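Local coordinates for nitroreductase (Desulfitobacterium hafniense, PDB 3PXV), which binds flavin mononucleotide and, as a member of the nitroreductase family, probably acts as an FMN-dependent oxidoreductase, at residues Y14-K20 with G169-K175; M23-L29 with I51-N55. Residues are numbered along the deposited sequence.

Contact 1 (Y14-K20 with G169-K175); sequences YSCRDFK and GHANTTK. With FMN (flavin mononucleotide), chain F.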
loop_
_atom_site.group_PDB
_atom_site.type_symbol
_atom_site.label_atom_id
_atom_site.label_comp_id
_atom_site.label_asym_id
_atom_site.label_seq_id
_atom_site.Cartn_x
_atom_site.Cartn_y
_atom_site.Cartn_z
ATOM N N TYR B 14 3.113 -13.681 -5.133
ATOM C CA TYR B 14 2.446 -14.592 -4.216
ATOM C C TYR B 14 3.190 -14.519 -2.873
ATOM O O TYR B 14 4.338 -14.050 -2.820
ATOM C CB TYR B 14 2.502 -16.034 -4.785
ATOM C CG TYR B 14 3.895 -16.674 -4.742
ATOM C CD1 TYR B 14 4.815 -16.459 -5.756
ATOM C CD2 TYR B 14 4.277 -17.503 -3.678
ATOM C CE1 TYR B 14 6.092 -17.027 -5.716
ATOM C CE2 TYR B 14 5.554 -18.085 -3.629
ATOM C CZ TYR B 14 6.458 -17.838 -4.652
ATOM O OH TYR B 14 7.713 -18.405 -4.622
ATOM N N SER B 15 2.547 -15.002 -1.809
ATOM C CA SER B 15 3.165 -15.029 -0.494
ATOM C C SER B 15 3.991 -16.291 -0.307
ATOM O O SER B 15 3.452 -17.385 -0.213
ATOM C CB SER B 15 2.112 -14.934 0.596
ATOM O OG SER B 15 1.583 -13.634 0.669
ATOM N N CYS B 16 5.302 -16.157 -0.256
ATOM C CA CYS B 16 6.165 -17.324 -0.066
ATOM C C CYS B 16 6.290 -17.684 1.418
ATOM O O CYS B 16 6.547 -16.796 2.258
ATOM C CB CYS B 16 7.556 -17.051 -0.651
ATOM S SG CYS B 16 8.757 -18.346 -0.405
ATOM N N ARG B 17 6.115 -18.961 1.745
ATOM C CA ARG B 17 6.256 -19.393 3.135
ATOM C C ARG B 17 7.268 -20.550 3.337
ATOM O O ARG B 17 7.102 -21.400 4.207
ATOM C CB ARG B 17 4.890 -19.765 3.701
ATOM C CG ARG B 17 3.998 -18.573 3.857
ATOM C CD ARG B 17 2.740 -18.911 4.633
ATOM N NE ARG B 17 1.910 -17.716 4.729
ATOM C CZ ARG B 17 0.923 -17.416 3.894
ATOM N NH1 ARG B 17 0.583 -18.248 2.905
ATOM N NH2 ARG B 17 0.246 -16.281 4.066
ATOM N N ASP B 18 8.327 -20.542 2.551
ATOM C CA ASP B 18 9.335 -21.576 2.628
ATOM C C ASP B 18 10.501 -21.082 1.782
ATOM O O ASP B 18 10.499 -21.202 0.547
ATOM C CB ASP B 18 8.756 -22.882 2.078
ATOM C CG ASP B 18 9.730 -24.025 2.133
ATOM O OD1 ASP B 18 10.761 -23.902 2.812
ATOM O OD2 ASP B 18 9.451 -25.063 1.505
ATOM N N PHE B 19 11.475 -20.489 2.455
ATOM C CA PHE B 19 12.649 -19.914 1.806
ATOM C C PHE B 19 13.917 -20.749 1.958
ATOM O O PHE B 19 14.113 -21.409 2.964
ATOM C CB PHE B 19 12.949 -18.544 2.425
ATOM C CG PHE B 19 11.877 -17.496 2.192
ATOM C CD1 PHE B 19 10.834 -17.339 3.076
ATOM C CD2 PHE B 19 11.978 -16.606 1.133
ATOM C CE1 PHE B 19 9.881 -16.344 2.883
ATOM C CE2 PHE B 19 11.021 -15.623 0.932
ATOM C CZ PHE B 19 9.989 -15.487 1.808
ATOM N N LYS B 20 14.777 -20.689 0.945
ATOM C CA LYS B 20 16.101 -21.287 0.977
ATOM C C LYS B 20 16.946 -20.335 1.829
ATOM O O LYS B 20 16.534 -19.187 2.068
ATOM C CB LYS B 20 16.680 -21.419 -0.449
ATOM C CG LYS B 20 15.857 -22.348 -1.373
ATOM C CD LYS B 20 16.183 -22.214 -2.883
ATOM C CE LYS B 20 17.209 -23.192 -3.385
ATOM N NZ LYS B 20 16.705 -24.611 -3.384
ATOM N N GLY B 169 13.855 -13.589 -0.117
ATOM C CA GLY B 169 14.782 -14.687 -0.369
ATOM C C GLY B 169 14.429 -15.412 -1.645
ATOM O O GLY B 169 13.782 -14.850 -2.513
ATOM N N HIS B 170 14.901 -16.643 -1.769
ATOM C CA HIS B 170 14.566 -17.506 -2.896
ATOM C C HIS B 170 13.607 -18.577 -2.398
ATOM O O HIS B 170 13.812 -19.132 -1.314
ATOM C CB HIS B 170 15.817 -18.135 -3.497
ATOM C CG HIS B 170 16.675 -17.154 -4.217
ATOM N ND1 HIS B 170 16.377 -16.708 -5.490
ATOM C CD2 HIS B 170 17.805 -16.508 -3.842
ATOM C CE1 HIS B 170 17.293 -15.832 -5.867
ATOM N NE2 HIS B 170 18.169 -15.690 -4.884
ATOM N N ALA B 171 12.553 -18.843 -3.169
ATOM C CA ALA B 171 11.553 -19.858 -2.779
ATOM C C ALA B 171 12.121 -21.268 -2.808
ATOM O O ALA B 171 12.760 -21.672 -3.776
ATOM C CB ALA B 171 10.299 -19.796 -3.693
ATOM N N ASN B 172 11.908 -21.993 -1.711
ATOM C CA ASN B 172 12.245 -23.394 -1.655
ATOM C C ASN B 172 11.026 -24.087 -2.230
ATOM O O ASN B 172 11.156 -24.948 -3.090
ATOM C CB ASN B 172 12.509 -23.847 -0.231
ATOM C CG ASN B 172 12.999 -25.277 -0.152
ATOM O OD1 ASN B 172 13.711 -25.764 -1.037
ATOM N ND2 ASN B 172 12.632 -25.958 0.921
ATOM N N THR B 173 9.837 -23.689 -1.761
ATOM C CA THR B 173 8.574 -24.223 -2.271
ATOM C C THR B 173 7.633 -23.066 -2.637
ATOM O O THR B 173 7.578 -22.032 -1.982
ATOM C CB THR B 173 7.889 -25.245 -1.300
ATOM O OG1 THR B 173 7.281 -24.577 -0.202
ATOM C CG2 THR B 173 8.898 -26.286 -0.774
ATOM N N THR B 174 6.911 -23.282 -3.722
ATOM C CA THR B 174 5.984 -22.318 -4.314
ATOM C C THR B 174 4.528 -22.373 -3.775
ATOM O O THR B 174 4.144 -23.259 -2.983
ATOM C CB THR B 174 6.024 -22.547 -5.854
ATOM O OG1 THR B 174 6.922 -21.590 -6.431
ATOM C CG2 THR B 174 4.648 -22.460 -6.510
ATOM N N LYS B 175 3.752 -21.365 -4.159
ATOM C CA LYS B 175 2.325 -21.288 -3.860
ATOM C C LYS B 175 1.640 -20.394 -4.910
ATOM O O LYS B 175 2.212 -19.401 -5.347
ATOM C CB LYS B 175 2.122 -20.727 -2.461
ATOM C CG LYS B 175 0.771 -20.125 -2.199
ATOM C CD LYS B 175 0.724 -19.391 -0.895
ATOM C CE LYS B 175 -0.624 -18.725 -0.703
ATOM N NZ LYS B 175 -0.981 -17.756 -1.785
HETATM N N1 FMN F . 1.258 -14.061 5.905
HETATM C C2 FMN F . 1.928 -14.761 6.891
HETATM O O2 FMN F . 2.201 -15.953 6.774
HETATM N N3 FMN F . 2.303 -14.113 8.035
HETATM C C4 FMN F . 2.024 -12.783 8.235
HETATM O O4 FMN F . 2.383 -12.274 9.286
HETATM C C4A FMN F . 1.348 -12.077 7.239
HETATM N N5 FMN F . 1.052 -10.751 7.384
HETATM C C5A FMN F . 0.629 -10.015 6.305
HETATM C C6 FMN F . 0.585 -8.621 6.403
HETATM C C7 FMN F . 0.167 -7.845 5.329
HETATM C C7M FMN F . 0.142 -6.373 5.479
HETATM C C8 FMN F . -0.217 -8.470 4.153
HETATM C C8M FMN F . -0.674 -7.695 2.971
HETATM C C9 FMN F . -0.172 -9.864 4.046
HETATM C C9A FMN F . 0.255 -10.652 5.133
HETATM N N10 FMN F . 0.306 -12.035 5.073
HETATM C C10 FMN F . 0.967 -12.727 6.066
HETATM C "C1'" FMN F . 0.212 -12.687 3.725
HETATM C "C2'" FMN F . -1.248 -12.912 3.368
HETATM O "O2'" FMN F . -1.703 -14.053 4.068
HETATM C "C3'" FMN F . -1.379 -13.072 1.856
HETATM O "O3'" FMN F . -0.967 -11.899 1.186
HETATM C "C4'" FMN F . -2.823 -13.357 1.482
HETATM O "O4'" FMN F . -3.150 -14.581 2.066
HETATM C "C5'" FMN F . -3.039 -13.421 -0.030
HETATM O "O5'" FMN F . -2.197 -14.407 -0.597
HETATM P P FMN F . -1.058 -14.014 -1.658
HETATM O O1P FMN F . -0.252 -15.247 -1.906
HETATM O O2P FMN F . -0.120 -12.908 -1.135
HETATM O O3P FMN F . -1.807 -13.599 -2.880
HETATM O O HOH W 1 5.675 -20.979 -0.475
HETATM O O HOH W 2 16.556 -17.290 0.341
#
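Backbone bonds can join distant loops into one cofactor site, as segments 14-20 and 169-175 do for FMN. Asn172 N donates to Asp18 O (2.8 Å) and Lys20 N to His170 O (2.9 Å), forming a single bridge around Phe19 and Ala171. The Asp18 side chain also accepts from Thr173 OG1 and, weakly, from Asn172 ND2. One water joins Arg17 N to Thr173 O, another Lys20 O to His170 N. Ala171 CB packs 3.9 Å from Cys16 SG and at the edge of the Tyr14 ring, while Tyr14 CD2 lies 4.1 Å from Lys175 CB. FMN is held from both segments. Ser15 N and Lys175 NZ reach FMN O1P at 2.8 and 2.6 Å, and Ser15 OG reaches FMN O2P at 2.6 Å. Arg17 NE lies 2.7 Å from FMN O2 and Arg17 NH2 3.1 Å from FMN N1. Positive charge thus meets both the phosphate and the flavin N1–O2 edge, consistent with stabilising negative charge on a reduced flavin.

Contact 2 (M23-L29 with I51-N55); sequences MPSDELL and IVVKN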
loop_
_atom_site.group_PDB
_atom_site.type_symbol
_atom_site.label_atom_id
_atom_site.label_comp_id
_atom_site.label_asym_id
_atom_site.label_seq_id
_atom_site.Cartn_x
_atom_site.Cartn_y
_atom_site.Cartn_z
HETATM N N MSE B 23 21.159 -15.897 0.509
HETATM C CA MSE B 23 20.985 -14.469 0.618
HETATM C C MSE B 23 20.896 -13.837 -0.775
HETATM O O MSE B 23 21.716 -14.153 -1.659
HETATM C CB MSE B 23 22.211 -13.881 1.347
HETATM C CG MSE B 23 22.171 -12.372 1.633
HETATM SE SE MSE B 23 20.818 -11.911 2.970
HETATM C CE MSE B 23 21.601 -12.638 4.592
ATOM N N PRO B 24 19.895 -12.963 -0.992
ATOM C CA PRO B 24 19.864 -12.212 -2.244
ATOM C C PRO B 24 21.078 -11.293 -2.292
ATOM O O PRO B 24 21.567 -10.872 -1.252
ATOM C CB PRO B 24 18.582 -11.385 -2.145
ATOM C CG PRO B 24 17.739 -12.112 -1.162
ATOM C CD PRO B 24 18.678 -12.765 -0.197
ATOM N N SER B 25 21.575 -11.008 -3.483
ATOM C CA SER B 25 22.746 -10.141 -3.620
ATOM C C SER B 25 22.444 -8.696 -3.193
ATOM O O SER B 25 21.296 -8.258 -3.216
ATOM C CB SER B 25 23.263 -10.169 -5.073
ATOM O OG SER B 25 22.301 -9.684 -6.002
ATOM N N ASP B 26 23.482 -7.969 -2.792
ATOM C CA ASP B 26 23.354 -6.559 -2.420
ATOM C C ASP B 26 22.820 -5.760 -3.589
ATOM O O ASP B 26 22.060 -4.819 -3.399
ATOM C CB ASP B 26 24.704 -5.994 -2.003
ATOM C CG ASP B 26 25.208 -6.585 -0.685
ATOM O OD1 ASP B 26 24.366 -6.933 0.183
ATOM O OD2 ASP B 26 26.445 -6.669 -0.511
ATOM N N GLU B 27 23.234 -6.134 -4.794
ATOM C CA GLU B 27 22.769 -5.496 -6.030
ATOM C C GLU B 27 21.233 -5.505 -6.040
ATOM O O GLU B 27 20.593 -4.476 -6.236
ATOM C CB GLU B 27 23.324 -6.258 -7.251
ATOM C CG GLU B 27 23.239 -5.537 -8.608
ATOM C CD GLU B 27 23.741 -6.404 -9.776
ATOM O OE1 GLU B 27 23.407 -7.608 -9.820
ATOM O OE2 GLU B 27 24.465 -5.881 -10.650
ATOM N N LEU B 28 20.644 -6.676 -5.793
ATOM C CA LEU B 28 19.184 -6.819 -5.778
ATOM C C LEU B 28 18.520 -6.158 -4.556
ATOM O O LEU B 28 17.483 -5.539 -4.688
ATOM C CB LEU B 28 18.782 -8.299 -5.862
ATOM C CG LEU B 28 19.201 -9.059 -7.126
ATOM C CD1 LEU B 28 18.985 -10.536 -6.949
ATOM C CD2 LEU B 28 18.479 -8.551 -8.368
ATOM N N LEU B 29 19.099 -6.319 -3.371
ATOM C CA LEU B 29 18.561 -5.705 -2.178
ATOM C C LEU B 29 18.499 -4.190 -2.347
ATOM O O LEU B 29 17.532 -3.563 -1.926
ATOM C CB LEU B 29 19.390 -6.044 -0.935
ATOM C CG LEU B 29 19.339 -7.478 -0.419
ATOM C CD1 LEU B 29 20.293 -7.643 0.782
ATOM C CD2 LEU B 29 17.906 -7.901 -0.064
ATOM N N ILE B 51 14.602 -0.312 6.357
ATOM C CA ILE B 51 15.699 -0.967 7.035
ATOM C C ILE B 51 15.880 -2.370 6.459
ATOM O O ILE B 51 15.054 -3.249 6.699
ATOM C CB ILE B 51 15.424 -1.024 8.566
ATOM C CG1 ILE B 51 15.189 0.380 9.111
ATOM C CG2 ILE B 51 16.592 -1.681 9.320
ATOM C CD1 ILE B 51 14.775 0.401 10.526
ATOM N N VAL B 52 16.954 -2.575 5.696
ATOM C CA VAL B 52 17.242 -3.877 5.072
ATOM C C VAL B 52 18.026 -4.698 6.070
ATOM O O VAL B 52 19.206 -4.441 6.290
ATOM C CB VAL B 52 18.086 -3.748 3.753
ATOM C CG1 VAL B 52 18.464 -5.126 3.234
ATOM C CG2 VAL B 52 17.321 -2.986 2.672
ATOM N N VAL B 53 17.373 -5.689 6.662
ATOM C CA VAL B 53 17.977 -6.495 7.696
ATOM C C VAL B 53 18.512 -7.798 7.130
ATOM O O VAL B 53 17.786 -8.526 6.498
ATOM C CB VAL B 53 16.963 -6.805 8.827
ATOM C CG1 VAL B 53 17.652 -7.545 9.961
ATOM C CG2 VAL B 53 16.351 -5.531 9.343
ATOM N N LYS B 54 19.789 -8.066 7.376
ATOM C CA LYS B 54 20.466 -9.293 6.933
ATOM C C LYS B 54 21.103 -10.078 8.088
ATOM O O LYS B 54 21.599 -11.168 7.877
ATOM C CB LYS B 54 21.590 -8.966 5.933
ATOM C CG LYS B 54 21.148 -8.106 4.759
ATOM C CD LYS B 54 22.125 -8.157 3.594
ATOM C CE LYS B 54 23.521 -7.805 3.938
ATOM N NZ LYS B 54 24.414 -7.951 2.763
ATOM N N ASN B 55 21.079 -9.521 9.294
ATOM C CA ASN B 55 21.710 -10.128 10.442
ATOM C C ASN B 55 20.878 -11.304 10.947
ATOM O O ASN B 55 19.750 -11.110 11.414
ATOM C CB ASN B 55 21.883 -9.062 11.512
ATOM C CG ASN B 55 22.745 -9.523 12.671
ATOM O OD1 ASN B 55 22.266 -10.171 13.603
ATOM N ND2 ASN B 55 24.016 -9.131 12.649
#
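A lysine can serve a hydrophobic contact and a salt bridge at once, as where segment 23-29 faces segment 51-55. Lys54 follows m, t, m, t, bending at chi3 so that CD passes 3.4 Å from Leu29 CD1 and NZ reaches Asp26 OD1 at 2.8 Å in a salt bridge. Asp26, in the first turn of its helix, adopts chi1 m, bringing its carboxylate to the lysine although its CA-to-CB bond points sideways. Leu29, in the mt rotamer, also sets CD1 4.0 Å from Val52 CG1. Met23, present as selenomethionine, follows t, p, p and folds its CE to 3.9 Å from Lys54 CB. Ser25, with chi1 p, is the helix N-cap, its OG accepting a weak bond from Leu28 N (3.4 Å). The start of helix 26-36 covers the end of strand 50-53, with Met23 and Leu29 also touching strand 95-101. Strand 50-53 pairs antiparallel with 95-101 and in parallel with a strand of the second subunit, whose Glu189 forms another salt bridge with Lys54.

Nested closures show how a fold can combine local and distant ties. From the N terminus, the chain leaves helix 5-12 and enters segment 14-20, the first half of contact 1, whose partner comes 149 residues later. Segment 23-29 soon follows, leading into helix 26-36, and contact 2 closes a short loop when strand 50-53 returns beside that helix. The chain then builds the rest of the sheet before segment 169-175, leaving strand 161-169, closes the large loop around the small one. The two centres lie about 16 Å apart, yet the contacts touch where Gly169 CA meets Pro24 CG at 4.0 Å, so the FMN-binding loops adjoin the helix–sheet layer near the subunit interface.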